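Local coordinates for protein fusarinine C esterase sidJ (Aspergillus fumigatus, PDB 6GUP) that hydrolyses the ester bonds of the siderophore fusarinine C, giving fusarinine and iron, but does not cleave its triacetylated relative, at residues A[30-35]-A[62-66]; A[126-131]-A[248-252]; A[132-137]-A[267-273]. One frame throughout, in Å; residues are numbered along the deposited sequence.

Interaction 1. Residues A[30-35]-A[62-66]; sequences TTTTRK and LQPTE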
ATOM      1  N   THR A  30      16.430 -15.451  -2.368  1.00 66.52           N
ATOM      2  CA  THR A  30      16.519 -16.679  -1.588  1.00 75.82           C
ATOM      3  C   THR A  30      17.955 -17.074  -1.227  1.00 84.09           C
ATOM      4  O   THR A  30      18.135 -18.023  -0.458  1.00 85.22           O
ATOM      5  CB  THR A  30      15.883 -17.863  -2.351  1.00 79.82           C
ATOM      6  OG1 THR A  30      16.606 -18.105  -3.566  1.00 80.32           O
ATOM      7  CG2 THR A  30      14.426 -17.577  -2.682  1.00 81.21           C
ATOM      8  N   THR A  31      18.969 -16.367  -1.745  1.00 92.64           N
ATOM      9  CA  THR A  31      20.344 -16.884  -1.681  1.00100.45           C
ATOM     10  C   THR A  31      21.485 -15.870  -1.475  1.00105.51           C
ATOM     11  O   THR A  31      21.319 -14.655  -1.604  1.00104.54           O
ATOM     12  CB  THR A  31      20.636 -17.778  -2.918  1.00 99.05           C
ATOM     13  OG1 THR A  31      21.981 -18.275  -2.871  1.00 99.19           O
ATOM     14  CG2 THR A  31      20.406 -17.024  -4.222  1.00 97.19           C
ATOM     15  N   THR A  32      22.644 -16.444  -1.148  1.00113.30           N
ATOM     16  CA  THR A  32      23.928 -15.760  -0.947  1.00116.06           C
ATOM     17  C   THR A  32      24.491 -15.084  -2.204  1.00110.11           C
ATOM     18  O   THR A  32      25.297 -14.157  -2.098  1.00106.45           O
ATOM     19  CB  THR A  32      24.993 -16.792  -0.492  1.00118.73           C
ATOM     20  OG1 THR A  32      24.384 -17.791   0.336  1.00119.25           O
ATOM     21  CG2 THR A  32      26.132 -16.138   0.275  1.00116.52           C
ATOM     22  N   THR A  33      24.066 -15.566  -3.375  1.00105.45           N
ATOM     23  CA  THR A  33      24.656 -15.211  -4.674  1.00 99.14           C
ATOM     24  C   THR A  33      24.781 -13.707  -4.918  1.00 88.08           C
ATOM     25  O   THR A  33      23.992 -12.909  -4.405  1.00 86.43           O
ATOM     26  CB  THR A  33      23.848 -15.804  -5.855  1.00102.70           C
ATOM     27  OG1 THR A  33      22.512 -15.294  -5.829  1.00101.62           O
ATOM     28  CG2 THR A  33      23.801 -17.331  -5.801  1.00103.87           C
ATOM     29  N   ARG A  34      25.775 -13.347  -5.724  1.00 80.02           N
ATOM     30  CA  ARG A  34      26.082 -11.953  -6.030  1.00 75.41           C
ATOM     31  C   ARG A  34      25.024 -11.376  -6.979  1.00 68.83           C
ATOM     32  O   ARG A  34      24.635 -12.030  -7.949  1.00 67.57           O
ATOM     33  CB  ARG A  34      27.477 -11.852  -6.652  1.00 76.55           C
ATOM     34  CG  ARG A  34      28.129 -10.486  -6.531  1.00 78.54           C
ATOM     35  CD  ARG A  34      29.458 -10.438  -7.272  1.00 79.79           C
ATOM     36  NE  ARG A  34      29.645  -9.163  -7.964  1.00 82.45           N
ATOM     37  CZ  ARG A  34      30.044  -8.019  -7.401  1.00 85.22           C
ATOM     38  NH1 ARG A  34      30.325  -7.941  -6.099  1.00 87.85           N
ATOM     39  NH2 ARG A  34      30.166  -6.930  -8.158  1.00 82.94           N
ATOM     40  N   LYS A  35      24.572 -10.156  -6.683  1.00 63.32           N
ATOM     41  CA  LYS A  35      23.487  -9.493  -7.411  1.00 57.31           C
ATOM     42  C   LYS A  35      23.829  -8.022  -7.639  1.00 53.43           C
ATOM     43  O   LYS A  35      23.186  -7.143  -7.066  1.00 52.44           O
ATOM     44  CB  LYS A  35      22.178  -9.573  -6.616  1.00 57.13           C
ATOM     45  CG  LYS A  35      21.683 -10.967  -6.298  1.00 57.25           C
ATOM     46  CD  LYS A  35      21.214 -11.709  -7.532  1.00 58.53           C
ATOM     47  CE  LYS A  35      20.563 -13.013  -7.120  1.00 58.24           C
ATOM     48  NZ  LYS A  35      20.191 -13.885  -8.265  1.00 58.11           N
ATOM     49  N   LEU A  62      15.078 -15.592 -12.151  1.00 47.71           N
ATOM     50  CA  LEU A  62      16.225 -14.720 -11.844  1.00 48.46           C
ATOM     51  C   LEU A  62      17.130 -15.218 -10.695  1.00 50.86           C
ATOM     52  O   LEU A  62      18.138 -14.574 -10.396  1.00 50.96           O
ATOM     53  CB  LEU A  62      15.744 -13.290 -11.538  1.00 47.40           C
ATOM     54  CG  LEU A  62      15.026 -12.521 -12.654  1.00 46.78           C
ATOM     55  CD1 LEU A  62      14.449 -11.224 -12.107  1.00 46.58           C
ATOM     56  CD2 LEU A  62      15.941 -12.240 -13.835  1.00 48.24           C
ATOM     57  N   GLN A  63      16.778 -16.340 -10.057  1.00 55.38           N
ATOM     58  CA  GLN A  63      17.610 -16.946  -8.993  1.00 59.94           C
ATOM     59  C   GLN A  63      19.070 -17.244  -9.397  1.00 58.66           C
ATOM     60  O   GLN A  63      19.990 -16.821  -8.691  1.00 60.49           O
ATOM     61  CB  GLN A  63      16.954 -18.218  -8.422  1.00 66.28           C
ATOM     62  CG  GLN A  63      15.863 -17.954  -7.394  1.00 74.40           C
ATOM     63  CD  GLN A  63      15.164 -19.220  -6.922  1.00 80.06           C
ATOM     64  OE1 GLN A  63      15.671 -20.330  -7.090  1.00 82.13           O
ATOM     65  NE2 GLN A  63      13.991 -19.053  -6.321  1.00 80.29           N
ATOM     66  N   PRO A  64      19.291 -17.965 -10.521  1.00 58.26           N
ATOM     67  CA  PRO A  64      20.672 -18.211 -10.981  1.00 58.06           C
ATOM     68  C   PRO A  64      21.444 -16.993 -11.526  1.00 56.55           C
ATOM     69  O   PRO A  64      22.670 -17.062 -11.642  1.00 57.12           O
ATOM     70  CB  PRO A  64      20.490 -19.255 -12.097  1.00 59.68           C
ATOM     71  CG  PRO A  64      19.083 -19.089 -12.551  1.00 59.61           C
ATOM     72  CD  PRO A  64      18.320 -18.747 -11.311  1.00 59.38           C
ATOM     73  N   THR A  65      20.747 -15.902 -11.846  1.00 52.15           N
ATOM     74  CA  THR A  65      21.342 -14.755 -12.541  1.00 49.62           C
ATOM     75  C   THR A  65      22.008 -13.769 -11.571  1.00 48.44           C
ATOM     76  O   THR A  65      21.966 -13.958 -10.353  1.00 47.67           O
ATOM     77  CB  THR A  65      20.278 -14.007 -13.382  1.00 48.55           C
ATOM     78  OG1 THR A  65      19.320 -13.382 -12.517  1.00 49.42           O
ATOM     79  CG2 THR A  65      19.554 -14.964 -14.331  1.00 48.34           C
ATOM     80  N   GLU A  66      22.620 -12.725 -12.133  1.00 47.52           N
ATOM     81  CA  GLU A  66      23.177 -11.601 -11.362  1.00 49.74           C
ATOM     82  C   GLU A  66      22.182 -10.432 -11.173  1.00 48.54           C
ATOM     83  O   GLU A  66      22.582  -9.337 -10.767  1.00 47.66           O
ATOM     84  CB  GLU A  66      24.476 -11.108 -12.025  1.00 53.77           C
ATOM     85  CG  GLU A  66      25.666 -12.032 -11.803  1.00 60.73           C
ATOM     86  CD  GLU A  66      26.987 -11.394 -12.193  1.00 66.14           C
ATOM     87  OE1 GLU A  66      27.079 -10.845 -13.311  1.00 68.14           O
ATOM     88  OE2 GLU A  66      27.935 -11.446 -11.381  1.00 68.62           O
TER
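Lys-35 and Glu-66 lie 4.5 Å apart, CA to CA, and from there the two irregular segments diverge until the CA atoms of Thr-30 and Gln-63 are 7.5 Å apart. The contact closes a beta-alpha-beta crossover of the alpha/beta-hydrolase fold: 30-35 leads into strand 37-42, helix 55-61 follows, and 62-66 leads back into strand 67-72, its parallel neighbour. Beside this meeting point Glu-66 and His-37 already share backbone hydrogen bonding, and Lys-35 CA makes a CH...O contact with Glu-66 O. The lysine side chain does most of the work. Its CB starts out facing away from 62-66, but a bend at chi2 (-69°) turns the otherwise extended chain back toward the turn at 62-65. NZ then donates to Thr-65 O at 2.7 Å and to Gln-63 O at 3.0 Å, in both cases from above the carbonyl plane, and weaker bonds run to Leu-62 O and, outside the segments, Trp-67 O. This cluster of carbonyls would probably favour the charged form of the amine. Further out, the Thr-30 and Gln-63 side chains cross at about a right angle, Thr-30 OG1 resting 3.8 Å from Gln-63 CD. Glu-66 OE2 stands off the edge of the Arg-34 guanidinium, near its plane, 4.5 Å from NE and too far for a salt bridge; Arg-34 NH1 is instead bonded to Phe-108 O. Thr-33 OG1 is buried here without a partner. On the far side, Leu-62 packs against Leu-346 and Leu-349 of helix 335-353. Within the turn, Thr-65 OG1 and Thr-65 N approach Leu-62 O from the same face of its carbonyl plane, the hydroxyl at 2.7 Å.

Interaction 2. Residues A[126-131]-A[248-252]; sequences SQCVLH and EDDLF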
ATOM      1  N   SER A 126       3.314   0.895 -16.710  1.00 31.94           N
ATOM      2  CA  SER A 126       3.987   1.347 -17.935  1.00 32.46           C
ATOM      3  C   SER A 126       3.880   2.856 -18.181  1.00 31.18           C
ATOM      4  O   SER A 126       4.772   3.440 -18.802  1.00 30.16           O
ATOM      5  CB  SER A 126       3.434   0.600 -19.151  1.00 33.38           C
ATOM      6  OG  SER A 126       3.640  -0.797 -19.027  1.00 34.41           O
ATOM      7  N   GLN A 127       2.798   3.478 -17.707  1.00 30.88           N
ATOM      8  CA  GLN A 127       2.654   4.938 -17.747  1.00 31.52           C
ATOM      9  C   GLN A 127       3.786   5.610 -16.975  1.00 31.02           C
ATOM     10  O   GLN A 127       4.382   6.569 -17.460  1.00 30.78           O
ATOM     11  CB  GLN A 127       1.314   5.393 -17.157  1.00 33.72           C
ATOM     12  CG  GLN A 127       0.078   4.961 -17.934  1.00 37.78           C
ATOM     13  CD  GLN A 127      -1.211   5.206 -17.168  1.00 43.56           C
ATOM     14  OE1 GLN A 127      -1.274   6.059 -16.280  1.00 46.73           O
ATOM     15  NE2 GLN A 127      -2.250   4.454 -17.509  1.00 45.06           N
ATOM     16  N   CYS A 128       4.075   5.094 -15.779  1.00 32.10           N
ATOM     17  CA  CYS A 128       5.179   5.599 -14.950  1.00 33.36           C
ATOM     18  C   CYS A 128       6.541   5.487 -15.641  1.00 34.42           C
ATOM     19  O   CYS A 128       7.383   6.373 -15.490  1.00 34.44           O
ATOM     20  CB  CYS A 128       5.232   4.865 -13.605  1.00 33.82           C
ATOM     21  SG  CYS A 128       3.656   4.798 -12.724  1.00 38.08           S
ATOM     22  N   VAL A 129       6.742   4.410 -16.403  1.00 33.41           N
ATOM     23  CA  VAL A 129       7.995   4.179 -17.133  1.00 32.14           C
ATOM     24  C   VAL A 129       8.188   5.231 -18.230  1.00 31.85           C
ATOM     25  O   VAL A 129       9.235   5.876 -18.290  1.00 32.01           O
ATOM     26  CB  VAL A 129       8.059   2.749 -17.734  1.00 31.30           C
ATOM     27  CG1 VAL A 129       9.312   2.557 -18.586  1.00 30.68           C
ATOM     28  CG2 VAL A 129       8.019   1.701 -16.627  1.00 30.41           C
ATOM     29  N   LEU A 130       7.179   5.402 -19.085  1.00 31.42           N
ATOM     30  CA  LEU A 130       7.238   6.392 -20.171  1.00 32.29           C
ATOM     31  C   LEU A 130       7.279   7.831 -19.646  1.00 34.22           C
ATOM     32  O   LEU A 130       7.968   8.679 -20.214  1.00 34.88           O
ATOM     33  CB  LEU A 130       6.060   6.213 -21.144  1.00 31.94           C
ATOM     34  CG  LEU A 130       5.981   7.136 -22.371  1.00 32.13           C
ATOM     35  CD1 LEU A 130       7.282   7.160 -23.163  1.00 33.25           C
ATOM     36  CD2 LEU A 130       4.829   6.720 -23.273  1.00 29.96           C
ATOM     37  N   HIS A 131       6.547   8.094 -18.563  1.00 35.43           N
ATOM     38  CA  HIS A 131       6.542   9.412 -17.911  1.00 35.41           C
ATOM     39  C   HIS A 131       7.906   9.727 -17.282  1.00 33.33           C
ATOM     40  O   HIS A 131       8.388  10.855 -17.380  1.00 33.30           O
ATOM     41  CB  HIS A 131       5.435   9.471 -16.852  1.00 37.91           C
ATOM     42  CG  HIS A 131       5.060  10.856 -16.428  1.00 41.91           C
ATOM     43  ND1 HIS A 131       4.000  11.540 -16.984  1.00 44.54           N
ATOM     44  CD2 HIS A 131       5.572  11.668 -15.473  1.00 45.24           C
ATOM     45  CE1 HIS A 131       3.886  12.720 -16.401  1.00 46.61           C
ATOM     46  NE2 HIS A 131       4.827  12.822 -15.480  1.00 46.96           N
ATOM     47  N   GLU A 248      -3.119  13.123 -19.164  1.00 56.00           N
ATOM     48  CA  GLU A 248      -1.879  12.578 -18.591  1.00 59.08           C
ATOM     49  C   GLU A 248      -1.801  11.051 -18.691  1.00 57.40           C
ATOM     50  O   GLU A 248      -0.750  10.501 -19.029  1.00 56.60           O
ATOM     51  CB  GLU A 248      -1.747  13.011 -17.122  1.00 65.23           C
ATOM     52  CG  GLU A 248      -0.535  12.454 -16.387  1.00 71.84           C
ATOM     53  CD  GLU A 248      -0.503  12.849 -14.926  1.00 75.60           C
ATOM     54  OE1 GLU A 248      -1.383  12.388 -14.170  1.00 75.01           O
ATOM     55  OE2 GLU A 248       0.411  13.603 -14.530  1.00 75.99           O
ATOM     56  N   ASP A 249      -2.911  10.384 -18.385  1.00 59.53           N
ATOM     57  CA  ASP A 249      -2.987   8.919 -18.418  1.00 63.40           C
ATOM     58  C   ASP A 249      -2.964   8.361 -19.837  1.00 59.72           C
ATOM     59  O   ASP A 249      -2.398   7.291 -20.073  1.00 57.51           O
ATOM     60  CB  ASP A 249      -4.261   8.426 -17.718  1.00 71.96           C
ATOM     61  CG  ASP A 249      -4.316   8.811 -16.250  1.00 80.84           C
ATOM     62  OD1 ASP A 249      -3.259   8.810 -15.584  1.00 83.21           O
ATOM     63  OD2 ASP A 249      -5.424   9.110 -15.759  1.00 83.10           O
ATOM     64  N   ASP A 250      -3.573   9.087 -20.775  1.00 54.65           N
ATOM     65  CA  ASP A 250      -3.778   8.594 -22.135  1.00 51.85           C
ATOM     66  C   ASP A 250      -2.498   8.686 -22.980  1.00 46.43           C
ATOM     67  O   ASP A 250      -2.367   9.537 -23.863  1.00 46.88           O
ATOM     68  CB  ASP A 250      -4.952   9.348 -22.784  1.00 54.10           C
ATOM     69  CG  ASP A 250      -5.442   8.693 -24.063  1.00 54.39           C
ATOM     70  OD1 ASP A 250      -5.220   7.478 -24.241  1.00 53.19           O
ATOM     71  OD2 ASP A 250      -6.063   9.396 -24.888  1.00 54.80           O
ATOM     72  N   LEU A 251      -1.561   7.785 -22.685  1.00 40.97           N
ATOM     73  CA  LEU A 251      -0.285   7.687 -23.397  1.00 39.09           C
ATOM     74  C   LEU A 251      -0.315   6.637 -24.510  1.00 37.53           C
ATOM     75  O   LEU A 251       0.430   6.756 -25.484  1.00 37.52           O
ATOM     76  CB  LEU A 251       0.842   7.343 -22.414  1.00 39.03           C
ATOM     77  CG  LEU A 251       1.143   8.374 -21.320  1.00 40.51           C
ATOM     78  CD1 LEU A 251       2.012   7.767 -20.228  1.00 41.18           C
ATOM     79  CD2 LEU A 251       1.812   9.609 -21.904  1.00 40.75           C
ATOM     80  N   PHE A 252      -1.181   5.627 -24.373  1.00 36.03           N
ATOM     81  CA  PHE A 252      -1.126   4.417 -25.201  1.00 35.16           C
ATOM     82  C   PHE A 252      -2.341   4.190 -26.115  1.00 34.80           C
ATOM     83  O   PHE A 252      -2.519   3.082 -26.630  1.00 33.50           O
ATOM     84  CB  PHE A 252      -0.917   3.196 -24.291  1.00 34.60           C
ATOM     85  CG  PHE A 252       0.254   3.330 -23.351  1.00 33.38           C
ATOM     86  CD1 PHE A 252       1.531   3.585 -23.847  1.00 32.20           C
ATOM     87  CD2 PHE A 252       0.089   3.194 -21.973  1.00 32.37           C
ATOM     88  CE1 PHE A 252       2.616   3.711 -22.990  1.00 31.20           C
ATOM     89  CE2 PHE A 252       1.171   3.319 -21.113  1.00 32.32           C
ATOM     90  CZ  PHE A 252       2.437   3.578 -21.621  1.00 30.60           C
TER
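Leu-130 turns its CG away from its own backbone N (chi1 -178°), while Phe-252 swings its ring to the N side (chi1 -52°); the two side chains slide past each other in opposite directions and Leu-130 CD2 comes to 3.7 Å from Phe-252 CE1. Here the loop 248-252 passes beside helix 125-134, nearest at Gln-127 and Leu-251; this helix follows the probable nucleophile elbow of the alpha/beta-hydrolase. Leu-251 CB sits over the centre of one face of the Phe-252 ring, 3.9 Å above its plane. At the ring edge, in plane, are backbone atoms of the helix: Ser-126 O is 3.7 Å from CZ, with Gln-127 N close to CE2. Leu-251 reaches the helix with CD1, 3.8 Å from Gln-127 CA. Gln-127 stretches its chain over the loop, its CG 3.7 Å from Phe-252 CE2, and brings OE1 to 3.5 Å from Asp-249 OD1. Both are acceptors, so no bond forms; the less well ordered aspartate uses OD2 for a salt bridge with Arg-233. His-131 and Glu-248 meet loosely, ring and carboxylate nearly perpendicular (85°), with CE1 4.0 Å from OE2, and His-131 NE2 is bonded to Asp-87. Ser-126 OG turns to Gly-121 O and Ser-123 O through weak bonds. With no hydrogen bond between the segments, the contact relies on van der Waals packing of Leu-130, Leu-251, Phe-252 and the Gln-127 methylenes; the acidic groups near His-131 would probably favour its protonated form.

Interaction 3. Residues A[132-137]-A[267-273]; sequences YLSRPN and MIREQGL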
ATOM      1  N   TYR A 132       8.521   8.725 -16.651  1.00 32.58           N
ATOM      2  CA  TYR A 132       9.890   8.839 -16.117  1.00 32.25           C
ATOM      3  C   TYR A 132      10.880   9.265 -17.207  1.00 33.94           C
ATOM      4  O   TYR A 132      11.710  10.152 -16.985  1.00 35.13           O
ATOM      5  CB  TYR A 132      10.336   7.504 -15.492  1.00 31.96           C
ATOM      6  CG  TYR A 132      11.660   7.541 -14.754  1.00 31.99           C
ATOM      7  CD1 TYR A 132      12.871   7.422 -15.440  1.00 31.95           C
ATOM      8  CD2 TYR A 132      11.703   7.668 -13.364  1.00 31.52           C
ATOM      9  CE1 TYR A 132      14.084   7.449 -14.767  1.00 30.79           C
ATOM     10  CE2 TYR A 132      12.914   7.695 -12.682  1.00 31.12           C
ATOM     11  CZ  TYR A 132      14.099   7.583 -13.387  1.00 31.11           C
ATOM     12  OH  TYR A 132      15.302   7.615 -12.720  1.00 32.25           O
ATOM     13  N   LEU A 133      10.775   8.637 -18.378  1.00 34.07           N
ATOM     14  CA  LEU A 133      11.707   8.868 -19.487  1.00 34.48           C
ATOM     15  C   LEU A 133      11.428  10.125 -20.318  1.00 35.41           C
ATOM     16  O   LEU A 133      12.366  10.726 -20.839  1.00 35.95           O
ATOM     17  CB  LEU A 133      11.728   7.649 -20.421  1.00 33.49           C
ATOM     18  CG  LEU A 133      12.252   6.342 -19.825  1.00 33.36           C
ATOM     19  CD1 LEU A 133      12.036   5.192 -20.799  1.00 34.15           C
ATOM     20  CD2 LEU A 133      13.721   6.468 -19.447  1.00 33.43           C
ATOM     21  N   SER A 134      10.159  10.516 -20.447  1.00 36.28           N
ATOM     22  CA  SER A 134       9.750  11.529 -21.432  1.00 37.72           C
ATOM     23  C   SER A 134       9.646  12.965 -20.907  1.00 39.58           C
ATOM     24  O   SER A 134       9.852  13.911 -21.670  1.00 41.22           O
ATOM     25  CB  SER A 134       8.416  11.127 -22.068  1.00 37.41           C
ATOM     26  OG  SER A 134       7.363  11.131 -21.119  1.00 37.36           O
ATOM     27  N   ARG A 135       9.331  13.130 -19.623  1.00 40.84           N
ATOM     28  CA  ARG A 135       9.062  14.461 -19.066  1.00 42.61           C
ATOM     29  C   ARG A 135      10.346  15.219 -18.703  1.00 43.98           C
ATOM     30  O   ARG A 135      11.410  14.605 -18.594  1.00 42.31           O
ATOM     31  CB  ARG A 135       8.147  14.346 -17.842  1.00 45.65           C
ATOM     32  CG  ARG A 135       6.819  13.641 -18.093  1.00 50.44           C
ATOM     33  CD  ARG A 135       6.057  14.154 -19.308  1.00 56.12           C
ATOM     34  NE  ARG A 135       5.887  15.611 -19.290  1.00 61.96           N
ATOM     35  CZ  ARG A 135       4.762  16.276 -19.006  1.00 67.29           C
ATOM     36  NH1 ARG A 135       4.778  17.608 -19.031  1.00 69.44           N
ATOM     37  NH2 ARG A 135       3.620  15.652 -18.707  1.00 70.35           N
ATOM     38  N   PRO A 136      10.249  16.557 -18.519  1.00 48.97           N
ATOM     39  CA  PRO A 136      11.405  17.368 -18.111  1.00 51.25           C
ATOM     40  C   PRO A 136      12.043  16.919 -16.797  1.00 53.30           C
ATOM     41  O   PRO A 136      11.343  16.431 -15.904  1.00 51.52           O
ATOM     42  CB  PRO A 136      10.810  18.771 -17.950  1.00 52.75           C
ATOM     43  CG  PRO A 136       9.639  18.789 -18.857  1.00 53.59           C
ATOM     44  CD  PRO A 136       9.072  17.406 -18.794  1.00 51.82           C
ATOM     45  N   ASN A 137      13.357  17.106 -16.690  1.00 57.71           N
ATOM     46  CA  ASN A 137      14.130  16.713 -15.513  1.00 64.21           C
ATOM     47  C   ASN A 137      14.847  17.944 -14.942  1.00 72.11           C
ATOM     48  O   ASN A 137      16.070  18.072 -15.065  1.00 73.01           O
ATOM     49  CB  ASN A 137      15.121  15.600 -15.892  1.00 63.72           C
ATOM     50  CG  ASN A 137      15.799  14.965 -14.685  1.00 61.96           C
ATOM     51  OD1 ASN A 137      15.295  15.020 -13.560  1.00 60.90           O
ATOM     52  ND2 ASN A 137      16.951  14.349 -14.920  1.00 61.23           N
ATOM     53  N   MET A 267      10.220  12.071 -26.945  1.00 37.29           N
ATOM     54  CA  MET A 267      11.035  12.754 -25.930  1.00 37.36           C
ATOM     55  C   MET A 267      11.977  11.834 -25.135  1.00 36.77           C
ATOM     56  O   MET A 267      12.760  12.332 -24.324  1.00 38.43           O
ATOM     57  CB  MET A 267      10.136  13.544 -24.965  1.00 37.52           C
ATOM     58  CG  MET A 267       9.417  14.725 -25.601  1.00 41.12           C
ATOM     59  SD  MET A 267      10.503  15.979 -26.320  1.00 45.18           S
ATOM     60  CE  MET A 267      11.387  16.560 -24.874  1.00 48.41           C
ATOM     61  N   ILE A 268      11.929  10.520 -25.366  1.00 35.92           N
ATOM     62  CA  ILE A 268      12.839   9.582 -24.686  1.00 36.47           C
ATOM     63  C   ILE A 268      14.301   9.892 -25.041  1.00 37.10           C
ATOM     64  O   ILE A 268      15.159   9.927 -24.157  1.00 36.04           O
ATOM     65  CB  ILE A 268      12.500   8.099 -24.992  1.00 36.32           C
ATOM     66  CG1 ILE A 268      11.138   7.730 -24.385  1.00 35.23           C
ATOM     67  CG2 ILE A 268      13.570   7.161 -24.431  1.00 36.92           C
ATOM     68  CD1 ILE A 268      10.556   6.424 -24.886  1.00 33.53           C
ATOM     69  N   ARG A 269      14.572  10.120 -26.324  1.00 38.01           N
ATOM     70  CA  ARG A 269      15.917  10.502 -26.779  1.00 39.35           C
ATOM     71  C   ARG A 269      16.384  11.845 -26.201  1.00 39.03           C
ATOM     72  O   ARG A 269      17.557  11.993 -25.854  1.00 39.53           O
ATOM     73  CB  ARG A 269      15.980  10.566 -28.310  1.00 41.70           C
ATOM     74  CG  ARG A 269      17.393  10.736 -28.864  1.00 44.26           C
ATOM     75  CD  ARG A 269      17.421  10.862 -30.378  1.00 48.35           C
ATOM     76  NE  ARG A 269      16.649  12.007 -30.865  1.00 52.00           N
ATOM     77  CZ  ARG A 269      16.563  12.385 -32.142  1.00 55.85           C
ATOM     78  NH1 ARG A 269      17.215  11.728 -33.103  1.00 58.78           N
ATOM     79  NH2 ARG A 269      15.820  13.442 -32.463  1.00 56.01           N
ATOM     80  N   GLU A 270      15.468  12.806 -26.098  1.00 39.44           N
ATOM     81  CA  GLU A 270      15.816  14.183 -25.726  1.00 41.29           C
ATOM     82  C   GLU A 270      16.174  14.349 -24.245  1.00 40.03           C
ATOM     83  O   GLU A 270      17.102  15.091 -23.920  1.00 40.12           O
ATOM     84  CB  GLU A 270      14.685  15.156 -26.095  1.00 43.93           C
ATOM     85  CG  GLU A 270      14.222  15.107 -27.551  1.00 49.43           C
ATOM     86  CD  GLU A 270      15.346  15.289 -28.558  1.00 55.17           C
ATOM     87  OE1 GLU A 270      16.229  16.142 -28.328  1.00 57.15           O
ATOM     88  OE2 GLU A 270      15.341  14.579 -29.586  1.00 56.22           O
ATOM     89  N   GLN A 271      15.448  13.667 -23.356  1.00 38.69           N
ATOM     90  CA  GLN A 271      15.674  13.801 -21.906  1.00 38.46           C
ATOM     91  C   GLN A 271      16.940  13.086 -21.414  1.00 38.43           C
ATOM     92  O   GLN A 271      17.480  13.446 -20.365  1.00 39.09           O
ATOM     93  CB  GLN A 271      14.461  13.304 -21.109  1.00 40.03           C
ATOM     94  CG  GLN A 271      13.140  14.010 -21.412  1.00 41.99           C
ATOM     95  CD  GLN A 271      13.141  15.500 -21.110  1.00 44.26           C
ATOM     96  OE1 GLN A 271      13.964  16.000 -20.343  1.00 46.21           O
ATOM     97  NE2 GLN A 271      12.196  16.217 -21.709  1.00 44.53           N
ATOM     98  N   GLY A 272      17.402  12.078 -22.154  1.00 39.63           N
ATOM     99  CA  GLY A 272      18.659  11.390 -21.849  1.00 40.33           C
ATOM    100  C   GLY A 272      18.633  10.491 -20.623  1.00 40.63           C
ATOM    101  O   GLY A 272      19.658  10.331 -19.955  1.00 41.82           O
ATOM    102  N   LEU A 273      17.474   9.898 -20.333  1.00 39.51           N
ATOM    103  CA  LEU A 273      17.304   9.025 -19.164  1.00 39.33           C
ATOM    104  C   LEU A 273      17.173   7.538 -19.521  1.00 38.38           C
ATOM    105  O   LEU A 273      16.826   6.726 -18.658  1.00 39.66           O
ATOM    106  CB  LEU A 273      16.100   9.487 -18.334  1.00 41.21           C
ATOM    107  CG  LEU A 273      16.207  10.891 -17.726  1.00 44.59           C
ATOM    108  CD1 LEU A 273      14.880  11.285 -17.104  1.00 43.49           C
ATOM    109  CD2 LEU A 273      17.320  10.976 -16.693  1.00 47.64           C
TER
HETATM  110  O   HOH W   1      14.790   9.614 -21.532  1.00 32.10           O
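Gln-271 lays one face of its side-chain amide against the end of helix 125-134, with Arg-135 O almost straight above CD at 3.2 Å. Ser-134 O lies on that same side, off the edge between CG and NE2, and takes a weak, bent hydrogen bond from NE2 (3.3 Å, 126° at the hydrogen). The other flat group, the Tyr-132 ring, makes a cation-pi contact with Arg-154, and its OH is bonded to Met-155 O. Gln-271 reaches the carbonyls by folding at chi2 (-62°); its CB lies beside Leu-133 O. The short, weakly bonded helix 268-271 packs against the last turn of helix 125-134 of this alpha/beta-hydrolase. Leu-133 CB meets Ile-268 CG1 at 4.0 Å, while Leu-133 CD2 presses on Leu-273 O at 3.2 Å. Leu-273 in turn points CD1 at Tyr-132 O, 3.4 Å away, and CD2 toward Asn-137 ND2. A water sits between the backbones, donating to Leu-133 O (2.8 Å) and Ile-268 O and accepting from Leu-273 N. Arg-154 also backs the helix end, bonding Arg-135 O and Pro-136 O. At this helix end, then, Leu-133 O is met by water, Ser-134 O weakly by the amide, and Arg-135 O by Arg-154, while the Leu-133 side chain packs between Ile-268 and Leu-273.

From the N terminus, interaction 1 comes first: it joins the entrances to strands 37-42 and 67-72, closing the loop through helix 55-61, and is finished before the others begin. It lies about 31 Å, centre to centre, from both other contacts. Interactions 2 and 3 share helix 125-134. Interaction 2 binds its earlier turns to the loop 248-252, and interaction 3 binds its end to the segment around helix 268-271. Along the chain these two long closures cross, since their segments alternate. They also touch in space, Leu-130 CD1 packing 3.8 Å from Ile-268 CD1, and two places on the chain leading to strand 278-283 meet successive parts of one helix.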